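Local coordinates for plasmin and fibronectin-binding protein A (Streptococcus pneumoniae, PDB 4MR0) that acts as a surface adhesin and invasin of pneumococcus, binding human fibronectin, plasmin, plasminogen and serum albumin, at residues A226-E229 with E230-A234; A447-V450 with A451-A455. All coordinates share one frame; numbering follows the deposited sequence.

Contact 1: A226-E229 with E230-A234; sequences ALNE and EGTKA
The side-chain amide of Asn228 lies flat between two oxygens: Lys233 O sits squarely over one face, 3.4 Å from Asn228 CG, and Glu230 OE1 stands over the opposite face, 3.6 Å from the same carbon. Its edge is used by Thr232. The backbone Thr232 N donates to Asn228 OD1 over 2.9 Å, tilted only 17° from the carbonyl plane, while Asn228 ND2 gives a longer bond of 3.3 Å to Thr232 OG1, which lies close to the amide plane. Two bonds to one residue, one from each end of the amide, fix its rotation. With chi1 at 50°, CG tucks between the backbone N and the carbonyl carbon, and the amide reaches across the loop to Thr232 on the returning arm. Backbone bonds shape the rest: Asn228 N to Lys233 O (2.8 Å) links the two arms, and Gly231 N to Asn228 O (2.8 Å) closes a type I turn. Gly231 then takes a positive phi of 66° and leads into the returning arm. Leu227 lays CD1 against Gly231 CA and CD2 against Lys233 O, with its side chain also on Tyr265 and about 4 Å from a bound manganese ion. A single bridge, Leu227 with Ala234, makes this a short hairpin-like excursion, the kind of surface loop that connects successive strands of a parallel beta-helix.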
# COMPACT_ATOMS: atom_id res chain seq x y z
N ALA A 226 -15.35 8.94 9.86
CA ALA A 226 -15.18 9.03 11.31
C ALA A 226 -16.27 8.23 12.04
O ALA A 226 -17.43 8.20 11.60
CB ALA A 226 -15.21 10.49 11.76
N LEU A 227 -15.89 7.60 13.14
CA LEU A 227 -16.81 6.77 13.92
C LEU A 227 -17.78 7.52 14.81
O LEU A 227 -17.55 8.68 15.17
CB LEU A 227 -16.03 5.80 14.80
CG LEU A 227 -15.02 4.85 14.15
CD1 LEU A 227 -14.37 4.00 15.23
CD2 LEU A 227 -15.71 3.97 13.12
N ASN A 228 -18.88 6.84 15.16
CA ASN A 228 -19.88 7.40 16.06
C ASN A 228 -19.28 7.30 17.46
O ASN A 228 -18.24 6.66 17.64
CB ASN A 228 -21.19 6.61 15.99
CG ASN A 228 -20.98 5.11 16.14
OD1 ASN A 228 -20.02 4.67 16.79
ND2 ASN A 228 -21.88 4.32 15.56
N GLU A 229 -19.92 7.92 18.44
CA GLU A 229 -19.38 7.89 19.80
C GLU A 229 -19.16 6.48 20.35
O GLU A 229 -18.27 6.26 21.17
CB GLU A 229 -20.27 8.70 20.74
CG GLU A 229 -19.57 9.07 22.05
CD GLU A 229 -20.43 9.96 22.93
OE1 GLU A 229 -20.03 10.20 24.10
OE2 GLU A 229 -21.49 10.42 22.46
N GLU A 230 -19.96 5.52 19.90
CA GLU A 230 -19.81 4.14 20.36
C GLU A 230 -18.65 3.45 19.64
O GLU A 230 -18.20 2.39 20.06
CB GLU A 230 -21.09 3.32 20.12
CG GLU A 230 -22.36 3.93 20.69
CD GLU A 230 -23.02 4.90 19.72
OE1 GLU A 230 -22.39 5.92 19.36
OE2 GLU A 230 -24.17 4.63 19.32
N GLY A 231 -18.19 4.06 18.55
CA GLY A 231 -17.10 3.48 17.78
C GLY A 231 -17.48 2.17 17.13
O GLY A 231 -16.66 1.26 17.03
N THR A 232 -18.72 2.07 16.67
CA THR A 232 -19.21 0.86 16.03
C THR A 232 -19.59 1.08 14.56
O THR A 232 -19.73 0.12 13.80
CB THR A 232 -20.45 0.31 16.77
OG1 THR A 232 -21.52 1.26 16.65
CG2 THR A 232 -20.14 0.09 18.24
N LYS A 233 -19.77 2.34 14.18
CA LYS A 233 -20.16 2.68 12.81
C LYS A 233 -19.63 4.04 12.40
O LYS A 233 -19.20 4.83 13.24
CB LYS A 233 -21.69 2.70 12.68
CG LYS A 233 -22.38 1.38 12.91
CD LYS A 233 -22.12 0.42 11.77
CE LYS A 233 -22.89 -0.87 11.95
NZ LYS A 233 -22.67 -1.79 10.80
N ALA A 234 -19.68 4.32 11.10
CA ALA A 234 -19.27 5.62 10.60
C ALA A 234 -20.38 6.55 11.05
O ALA A 234 -21.56 6.33 10.75
CB ALA A 234 -19.18 5.60 9.08

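Contact 2: A447-V450 with A451-A455; sequences AIRV and AKDSA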
# COMPACT_ATOMS: atom_id res chain seq x y z
N ALA A 447 11.56 -3.73 10.54
CA ALA A 447 11.72 -2.78 9.45
C ALA A 447 11.40 -3.40 8.09
O ALA A 447 10.51 -2.95 7.38
CB ALA A 447 13.15 -2.23 9.43
N ILE A 448 12.14 -4.45 7.76
CA ILE A 448 11.98 -5.12 6.47
C ILE A 448 11.79 -6.62 6.58
O ILE A 448 12.48 -7.30 7.34
CB ILE A 448 13.24 -4.89 5.59
CG1 ILE A 448 13.45 -3.39 5.38
CG2 ILE A 448 13.09 -5.61 4.27
CD1 ILE A 448 14.78 -3.04 4.72
N ARG A 449 10.87 -7.13 5.77
CA ARG A 449 10.58 -8.55 5.73
C ARG A 449 10.23 -8.99 4.31
O ARG A 449 9.40 -8.36 3.64
CB ARG A 449 9.41 -8.87 6.67
CG ARG A 449 8.97 -10.32 6.65
CD ARG A 449 7.90 -10.56 7.70
NE ARG A 449 7.61 -11.98 7.86
CZ ARG A 449 6.82 -12.69 7.07
NH1 ARG A 449 6.21 -12.11 6.04
NH2 ARG A 449 6.64 -13.98 7.30
N VAL A 450 10.87 -10.06 3.84
CA VAL A 450 10.60 -10.63 2.52
C VAL A 450 10.55 -12.12 2.79
O VAL A 450 11.53 -12.70 3.27
CB VAL A 450 11.73 -10.34 1.51
CG1 VAL A 450 11.46 -11.07 0.20
CG2 VAL A 450 11.83 -8.85 1.25
N ALA A 451 9.43 -12.75 2.49
CA ALA A 451 9.36 -14.16 2.80
C ALA A 451 8.36 -15.03 2.07
O ALA A 451 7.42 -14.56 1.45
CB ALA A 451 9.12 -14.31 4.30
N LYS A 452 8.63 -16.34 2.14
CA LYS A 452 7.72 -17.35 1.63
C LYS A 452 7.46 -17.95 3.01
O LYS A 452 8.16 -18.86 3.45
CB LYS A 452 8.39 -18.37 0.72
CG LYS A 452 7.34 -19.29 0.10
CD LYS A 452 7.90 -20.27 -0.90
CE LYS A 452 8.72 -21.35 -0.23
NZ LYS A 452 9.00 -22.44 -1.20
N ASP A 453 6.47 -17.37 3.68
CA ASP A 453 6.08 -17.70 5.04
C ASP A 453 6.02 -19.17 5.44
O ASP A 453 6.19 -19.49 6.62
CB ASP A 453 4.74 -17.02 5.36
CG ASP A 453 4.67 -15.60 4.80
OD1 ASP A 453 4.60 -15.45 3.57
OD2 ASP A 453 4.71 -14.64 5.60
N SER A 454 5.80 -20.06 4.49
CA SER A 454 5.73 -21.48 4.80
C SER A 454 6.47 -22.36 3.79
O SER A 454 6.43 -22.13 2.58
CB SER A 454 4.27 -21.94 4.88
OG SER A 454 4.18 -23.35 5.02
N ALA A 455 7.15 -23.38 4.31
CA ALA A 455 7.88 -24.32 3.47
C ALA A 455 6.89 -25.10 2.62
O ALA A 455 7.26 -25.72 1.61
CB ALA A 455 8.69 -25.27 4.34
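Arg449 grips Asp453 end-on, NH1 and NH2 both directed at the single oxygen OD2, in a local salt bridge between residues four apart. The NH2 bond is the shorter and straighter, 2.7 Å from Arg449 NH2 to Asp453 OD2 with an angle of 151° at the hydrogen; Arg449 NH1 meets the same oxygen at 3.0 Å. Asp453 OD2 lies near the guanidinium plane, at its edge, but the two nitrogens approach from one side of the carboxylate, whose plane is turned 36° from that of the guanidinium. Over one guanidinium face, displaced toward the rim, rests the methyl of Ala451, its CB 3.9 Å from Arg449 NH2. An extended chain, with CG anti to the backbone N at a chi1 of 177°, brings the guanidinium forward over the Ala451 methyl, where Asp453 meets it from the loop. The second shell holds both partners: Arg449 NE forms a salt bridge with Glu484 and NH1 also bonds Asn414, while the other Asp453 oxygen, OD1, accepts from the backbone N of Ser417. Each is thus tied to a neighbouring coil, and the shared positive charge probably steadies both acids. Val450 turns into the core, packing on Ile433, Ile464 and Leu485. With Arg449 outward and equivalent strands of adjacent coils alongside, this is the stacking of a parallel beta-helix; the ionic network links three coils where strand 445-451 runs out into a loop.

How the contacts relate
From the N terminus, the chain reaches contact 1 first, in the loop between strands 220-222 and 243-252, where residues 226-234 fold back on themselves at the surface. It then winds through many further strands before strand 445-451 ends in contact 2, on the way to strand 462-473. Each contact closes within nine consecutive residues, so the two follow in series and neither nest nor cross. The centres of contact 1 and contact 2 are about 35 Å apart. The closest atoms of contact 1 and contact 2 are still about 27 Å apart, so they do not meet. Contact 1 shapes a loop beside strand 260-265; contact 2 joins a strand end to its neighbours 410-415 and 483-486, on a later part of the same beta-helix.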